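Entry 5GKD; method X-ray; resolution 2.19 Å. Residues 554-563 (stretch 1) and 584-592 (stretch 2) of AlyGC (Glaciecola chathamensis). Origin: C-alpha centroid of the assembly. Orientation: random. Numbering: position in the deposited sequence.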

ATOM      1  N   ASN A 554      -1.065  14.026  24.214  1.00 26.90           N
ATOM      2  CA  ASN A 554      -1.908  14.973  23.490  1.00 28.25           C
ATOM      3  C   ASN A 554      -1.947  14.670  21.992  1.00 28.38           C
ATOM      4  O   ASN A 554      -1.872  15.571  21.153  1.00 28.75           O
ATOM      5  N   LEU A 555      -2.052  13.384  21.657  1.00 27.41           N
ATOM      6  CA  LEU A 555      -2.352  12.962  20.293  1.00 23.26           C
ATOM      7  C   LEU A 555      -3.870  12.982  20.106  1.00 28.26           C
ATOM      8  O   LEU A 555      -4.517  11.972  19.825  1.00 25.03           O
ATOM      9  N   ASP A 556      -4.442  14.168  20.285  1.00 24.07           N
ATOM     10  CA  ASP A 556      -5.893  14.207  20.371  1.00 25.74           C
ATOM     11  C   ASP A 556      -6.510  15.462  19.764  1.00 28.45           C
ATOM     12  O   ASP A 556      -7.659  15.778  20.084  1.00 30.46           O
ATOM     13  N   ILE A 557      -5.802  16.163  18.873  1.00 28.27           N
ATOM     14  CA  ILE A 557      -6.387  17.356  18.263  1.00 25.29           C
ATOM     15  C   ILE A 557      -7.582  16.997  17.389  1.00 30.65           C
ATOM     16  O   ILE A 557      -8.502  17.802  17.222  1.00 31.68           O
ATOM     17  N   ASN A 558      -7.593  15.795  16.821  1.00 30.21           N
ATOM     18  CA  ASN A 558      -8.705  15.311  16.024  1.00 24.16           C
ATOM     19  C   ASN A 558      -8.754  13.796  16.203  1.00 26.22           C
ATOM     20  O   ASN A 558      -7.910  13.206  16.884  1.00 23.87           O
ATOM     21  N   HIS A 559      -9.755  13.166  15.607  1.00 25.82           N
ATOM     22  CA  HIS A 559      -9.927  11.747  15.859  1.00 27.24           C
ATOM     23  C   HIS A 559      -8.943  10.905  15.030  1.00 26.87           C
ATOM     24  O   HIS A 559      -8.289  11.387  14.103  1.00 24.72           O
ATOM     25  N   SER A 560      -8.805   9.637  15.430  1.00 25.61           N
ATOM     26  CA  SER A 560      -7.960   8.668  14.731  1.00 23.59           C
ATOM     27  C   SER A 560      -6.511   9.144  14.639  1.00 24.69           C
ATOM     28  O   SER A 560      -5.862   9.008  13.605  1.00 24.63           O
ATOM     29  N   TYR A 561      -5.995   9.695  15.726  1.00 24.77           N
ATOM     30  CA  TYR A 561      -4.597  10.099  15.808  1.00 20.86           C
ATOM     31  C   TYR A 561      -3.847   8.935  16.436  1.00 24.21           C
ATOM     32  O   TYR A 561      -3.862   8.764  17.654  1.00 23.22           O
ATOM     33  N   HIS A 562      -3.182   8.144  15.597  1.00 26.03           N
ATOM     34  CA  HIS A 562      -2.503   6.934  16.036  1.00 22.84           C
ATOM     35  C   HIS A 562      -1.080   7.227  16.470  1.00 22.03           C
ATOM     36  O   HIS A 562      -0.425   8.144  15.967  1.00 19.26           O
ATOM     37  N   PHE A 563      -0.594   6.422  17.409  1.00 21.84           N
ATOM     38  CA  PHE A 563       0.807   6.552  17.784  1.00 22.25           C
ATOM     39  C   PHE A 563       1.726   5.874  16.759  1.00 24.71           C
ATOM     40  O   PHE A 563       2.710   6.477  16.312  1.00 22.93           O
ATOM     41  N   HIS A 584      -3.692  10.531  26.389  1.00 24.85           N
ATOM     42  CA  HIS A 584      -4.595  11.276  25.522  1.00 28.31           C
ATOM     43  C   HIS A 584      -4.388  11.074  24.037  1.00 28.15           C
ATOM     44  O   HIS A 584      -3.907  11.951  23.371  1.00 27.74           O
ATOM     45  N   ILE A 585      -4.772   9.905  23.553  1.00 25.62           N
ATOM     46  CA  ILE A 585      -4.625   9.501  22.191  1.00 25.19           C
ATOM     47  C   ILE A 585      -5.927   9.003  21.624  1.00 24.36           C
ATOM     48  O   ILE A 585      -6.517   8.111  22.157  1.00 24.97           O
ATOM     49  N   THR A 586      -6.357   9.582  20.525  1.00 23.55           N
ATOM     50  CA  THR A 586      -7.639   9.202  19.954  1.00 24.94           C
ATOM     51  C   THR A 586      -7.570   7.977  19.046  1.00 22.32           C
ATOM     52  O   THR A 586      -8.591   7.310  18.858  1.00 24.09           O
ATOM     53  N   GLY A 587      -6.414   7.671  18.475  1.00 23.25           N
ATOM     54  CA  GLY A 587      -6.258   6.515  17.619  1.00 22.41           C
ATOM     55  C   GLY A 587      -5.870   5.271  18.394  1.00 22.88           C
ATOM     56  O   GLY A 587      -6.135   5.143  19.592  1.00 25.07           O
ATOM     57  N   ASP A 588      -5.245   4.336  17.695  1.00 21.38           N
ATOM     58  CA  ASP A 588      -4.627   3.186  18.339  1.00 22.24           C
ATOM     59  C   ASP A 588      -3.192   3.514  18.721  1.00 24.29           C
ATOM     60  O   ASP A 588      -2.593   4.467  18.216  1.00 23.14           O
ATOM     61  N   LEU A 589      -2.643   2.697  19.619  1.00 20.84           N
ATOM     62  CA  LEU A 589      -1.228   2.777  19.956  1.00 21.65           C
ATOM     63  C   LEU A 589      -0.374   2.124  18.874  1.00 21.50           C
ATOM     64  O   LEU A 589       0.443   2.793  18.231  1.00 25.96           O
ATOM     65  N   PHE A 590      -0.544   0.821  18.659  1.00 20.59           N
ATOM     66  CA  PHE A 590       0.218   0.082  17.655  1.00 20.87           C
ATOM     67  C   PHE A 590      -0.744  -0.601  16.692  1.00 23.44           C
ATOM     68  O   PHE A 590      -1.557  -1.439  17.100  1.00 22.54           O
ATOM     69  N   ARG A 591      -0.656  -0.235  15.421  1.00 22.30           N
ATOM     70  CA  ARG A 591      -1.497  -0.797  14.373  1.00 19.82           C
ATOM     71  C   ARG A 591      -0.652  -1.798  13.593  1.00 20.59           C
ATOM     72  O   ARG A 591       0.114  -1.416  12.702  1.00 19.52           O
ATOM     73  N   LEU A 592      -0.788  -3.081  13.948  1.00 19.47           N
ATOM     74  CA  LEU A 592       0.010  -4.182  13.420  1.00 20.58           C
ATOM     75  C   LEU A 592      -0.883  -5.252  12.813  1.00 18.75           C
ATOM     76  O   LEU A 592      -0.633  -6.452  12.954  1.00 17.81           O
TER

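The two stretches meet in a brief parallel bridge, Leu555 beside Ile585, and then continue side by side as loops, with side-chain and backbone groups bonding across the gap. Both bridge side chains, each with chi1 m, lie on the same face of the sheet and touch through Leu555 CB and Ile585 CG1 at 3.8 Å. Just beyond, Thr586 N donates to Leu555 O (3.1 Å).

Thr586 is the polar hub. Its CB points toward stretch 1, and chi1 p places the hydroxyl where it serves twice: OG1 donates to Asn558 O at 2.8 Å and accepts from Tyr561 N at 2.9 Å. One small side chain thus satisfies two backbone groups of an irregular loop, while its CG2 rests 3.8 Å from Asp556 CB. Ser560 N also lies near that hydroxyl, but at a poor angle; it donates instead to a water, which donates to Thr586 O, each 2.8 Å from the water O.

Gly587 N donates to Tyr561 O (2.9 Å). A CB at Gly587 would point toward stretch 1 and clash with His562 ND1 and Tyr561 C, so the close approach depends on glycine.

His562, chi1 m, turns its ring so that ND1 accepts from Asp588 N at 3.0 Å; as the acceptor there, ND1 carries no proton. Arg591, also m, covers one face of this ring: its CD sits 3.5 Å from the ring centroid, and its guanidinium stacks flat on the imidazole, planes 13° apart. The guanidinium is anchored within its own stretch by a salt bridge, Arg591 NH1 to Asp588 OD2 at 2.9 Å; Asp588 OD1 is satisfied elsewhere in the structure.

Phe563 N donates to Asp588 O (2.9 Å). Its side chain, chi1 t, points in, with CB 3.6 Å from Leu589 CD2 and the ring edge directed at the face of Phe590.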

ATOM      1  CB  ASN A 554      -1.455  16.410  23.757  1.00 27.72           C
ATOM      2  CG  ASN A 554      -1.564  16.781  25.231  1.00 32.21           C
ATOM      3  OD1 ASN A 554      -2.539  16.437  25.897  1.00 26.04           O
ATOM      4  ND2 ASN A 554      -0.548  17.469  25.745  1.00 29.91           N
ATOM      5  CB  LEU A 555      -1.769  11.581  20.011  1.00 22.81           C
ATOM      6  CG  LEU A 555      -0.260  11.446  19.746  1.00 23.02           C
ATOM      7  CD1 LEU A 555       0.570  11.629  20.996  1.00 25.84           C
ATOM      8  CD2 LEU A 555       0.030  10.094  19.112  1.00 25.19           C
ATOM      9  CB  ASP A 556      -6.338  14.054  21.832  1.00 27.12           C
ATOM     10  CG  ASP A 556      -5.777  15.137  22.750  1.00 29.04           C
ATOM     11  OD1 ASP A 556      -4.842  15.863  22.362  1.00 29.07           O
ATOM     12  OD2 ASP A 556      -6.273  15.238  23.885  1.00 31.85           O
ATOM     13  CB  ILE A 557      -5.326  18.122  17.464  1.00 25.24           C
ATOM     14  CG1 ILE A 557      -5.874  19.490  17.049  1.00 29.94           C
ATOM     15  CG2 ILE A 557      -4.892  17.314  16.237  1.00 26.34           C
ATOM     16  CD1 ILE A 557      -4.814  20.460  16.575  1.00 29.36           C
ATOM     17  CB  ASN A 558      -8.546  15.748  14.564  1.00 28.15           C
ATOM     18  CG  ASN A 558      -9.867  15.863  13.836  1.00 29.07           C
ATOM     19  OD1 ASN A 558     -10.693  14.955  13.872  1.00 32.49           O
ATOM     20  ND2 ASN A 558     -10.077  16.992  13.181  1.00 27.88           N
ATOM     21  CB  HIS A 559     -11.384  11.334  15.621  1.00 24.85           C
ATOM     22  CG  HIS A 559     -11.804  11.277  14.186  1.00 29.79           C
ATOM     23  ND1 HIS A 559     -11.453  10.239  13.343  1.00 31.60           N
ATOM     24  CD2 HIS A 559     -12.618  12.086  13.465  1.00 30.56           C
ATOM     25  CE1 HIS A 559     -12.002  10.433  12.157  1.00 27.64           C
ATOM     26  NE2 HIS A 559     -12.709  11.549  12.202  1.00 29.66           N
ATOM     27  CB  SER A 560      -8.508   8.354  13.333  1.00 23.68           C
ATOM     28  OG  SER A 560      -9.817   7.833  13.406  1.00 26.19           O
ATOM     29  CB  TYR A 561      -4.446  11.372  16.628  1.00 25.72           C
ATOM     30  CG  TYR A 561      -3.124  12.089  16.492  1.00 24.03           C
ATOM     31  CD1 TYR A 561      -1.973  11.423  16.086  1.00 23.91           C
ATOM     32  CD2 TYR A 561      -3.032  13.449  16.761  1.00 25.31           C
ATOM     33  CE1 TYR A 561      -0.773  12.094  15.964  1.00 23.30           C
ATOM     34  CE2 TYR A 561      -1.843  14.122  16.631  1.00 24.01           C
ATOM     35  CZ  TYR A 561      -0.721  13.448  16.241  1.00 23.14           C
ATOM     36  OH  TYR A 561       0.463  14.132  16.120  1.00 27.28           O
ATOM     37  CB  HIS A 562      -2.487   5.902  14.916  1.00 20.35           C
ATOM     38  CG  HIS A 562      -3.812   5.740  14.249  1.00 24.37           C
ATOM     39  ND1 HIS A 562      -4.914   5.233  14.904  1.00 22.68           N
ATOM     40  CD2 HIS A 562      -4.220   6.031  12.993  1.00 21.59           C
ATOM     41  CE1 HIS A 562      -5.944   5.221  14.077  1.00 21.02           C
ATOM     42  NE2 HIS A 562      -5.549   5.699  12.912  1.00 22.38           N
ATOM     43  CB  PHE A 563       1.041   5.973  19.181  1.00 20.73           C
ATOM     44  CG  PHE A 563       2.479   5.941  19.571  1.00 21.05           C
ATOM     45  CD1 PHE A 563       3.130   7.097  19.971  1.00 21.86           C
ATOM     46  CD2 PHE A 563       3.196   4.764  19.509  1.00 23.57           C
ATOM     47  CE1 PHE A 563       4.465   7.072  20.309  1.00 20.19           C
ATOM     48  CE2 PHE A 563       4.522   4.729  19.852  1.00 20.08           C
ATOM     49  CZ  PHE A 563       5.162   5.888  20.250  1.00 24.06           C
ATOM     50  CB  HIS A 584      -4.615  12.780  25.821  1.00 27.28           C
ATOM     51  CG  HIS A 584      -4.799  13.123  27.261  1.00 33.49           C
ATOM     52  ND1 HIS A 584      -5.909  12.767  27.985  1.00 37.03           N
ATOM     53  CD2 HIS A 584      -4.016  13.822  28.106  1.00 31.71           C
ATOM     54  CE1 HIS A 584      -5.795  13.220  29.214  1.00 35.10           C
ATOM     55  NE2 HIS A 584      -4.657  13.864  29.311  1.00 30.56           N
ATOM     56  CB  ILE A 585      -3.586   8.384  22.126  1.00 23.30           C
ATOM     57  CG1 ILE A 585      -2.245   8.887  22.645  1.00 27.45           C
ATOM     58  CG2 ILE A 585      -3.492   7.810  20.743  1.00 23.18           C
ATOM     59  CD1 ILE A 585      -1.294   7.804  23.043  1.00 26.34           C
ATOM     60  CB  THR A 586      -8.244  10.366  19.161  1.00 26.01           C
ATOM     61  OG1 THR A 586      -7.339  10.747  18.118  1.00 27.69           O
ATOM     62  CG2 THR A 586      -8.513  11.559  20.067  1.00 24.84           C
ATOM     63  CB  ASP A 588      -4.629   1.965  17.427  1.00 18.00           C
ATOM     64  CG  ASP A 588      -6.011   1.618  16.920  1.00 23.52           C
ATOM     65  OD1 ASP A 588      -6.927   1.371  17.734  1.00 25.89           O
ATOM     66  OD2 ASP A 588      -6.188   1.604  15.694  1.00 24.79           O
ATOM     67  CB  LEU A 589      -0.978   2.117  21.311  1.00 20.55           C
ATOM     68  CG  LEU A 589      -0.349   2.841  22.495  1.00 24.76           C
ATOM     69  CD1 LEU A 589       0.775   1.995  23.084  1.00 20.61           C
ATOM     70  CD2 LEU A 589       0.126   4.234  22.170  1.00 20.67           C
ATOM     71  CB  PHE A 590       1.160  -0.941  18.307  1.00 21.77           C
ATOM     72  CG  PHE A 590       2.310  -0.308  19.041  1.00 20.96           C
ATOM     73  CD1 PHE A 590       3.451   0.060  18.369  1.00 21.54           C
ATOM     74  CD2 PHE A 590       2.230  -0.048  20.397  1.00 24.60           C
ATOM     75  CE1 PHE A 590       4.499   0.654  19.028  1.00 19.08           C
ATOM     76  CE2 PHE A 590       3.274   0.533  21.063  1.00 21.77           C
ATOM     77  CZ  PHE A 590       4.415   0.885  20.374  1.00 22.25           C
ATOM     78  CB  ARG A 591      -2.056   0.317  13.493  1.00 21.25           C
ATOM     79  CG  ARG A 591      -3.129   1.126  14.200  1.00 22.06           C
ATOM     80  CD  ARG A 591      -3.283   2.521  13.623  1.00 23.14           C
ATOM     81  NE  ARG A 591      -3.780   2.507  12.255  1.00 23.43           N
ATOM     82  CZ  ARG A 591      -5.039   2.258  11.921  1.00 25.98           C
ATOM     83  NH1 ARG A 591      -5.929   1.979  12.858  1.00 24.77           N
ATOM     84  NH2 ARG A 591      -5.405   2.271  10.645  1.00 24.52           N
ATOM     85  CB  LEU A 592       0.880  -4.805  14.503  1.00 18.87           C
ATOM     86  CG  LEU A 592       2.222  -4.207  14.923  1.00 25.00           C
ATOM     87  CD1 LEU A 592       2.796  -3.217  13.941  1.00 17.77           C
ATOM     88  CD2 LEU A 592       2.153  -3.644  16.304  1.00 20.69           C
TER
HETATM   89  O   HOH W   1     -10.565   8.303  17.153  1.00 27.43           O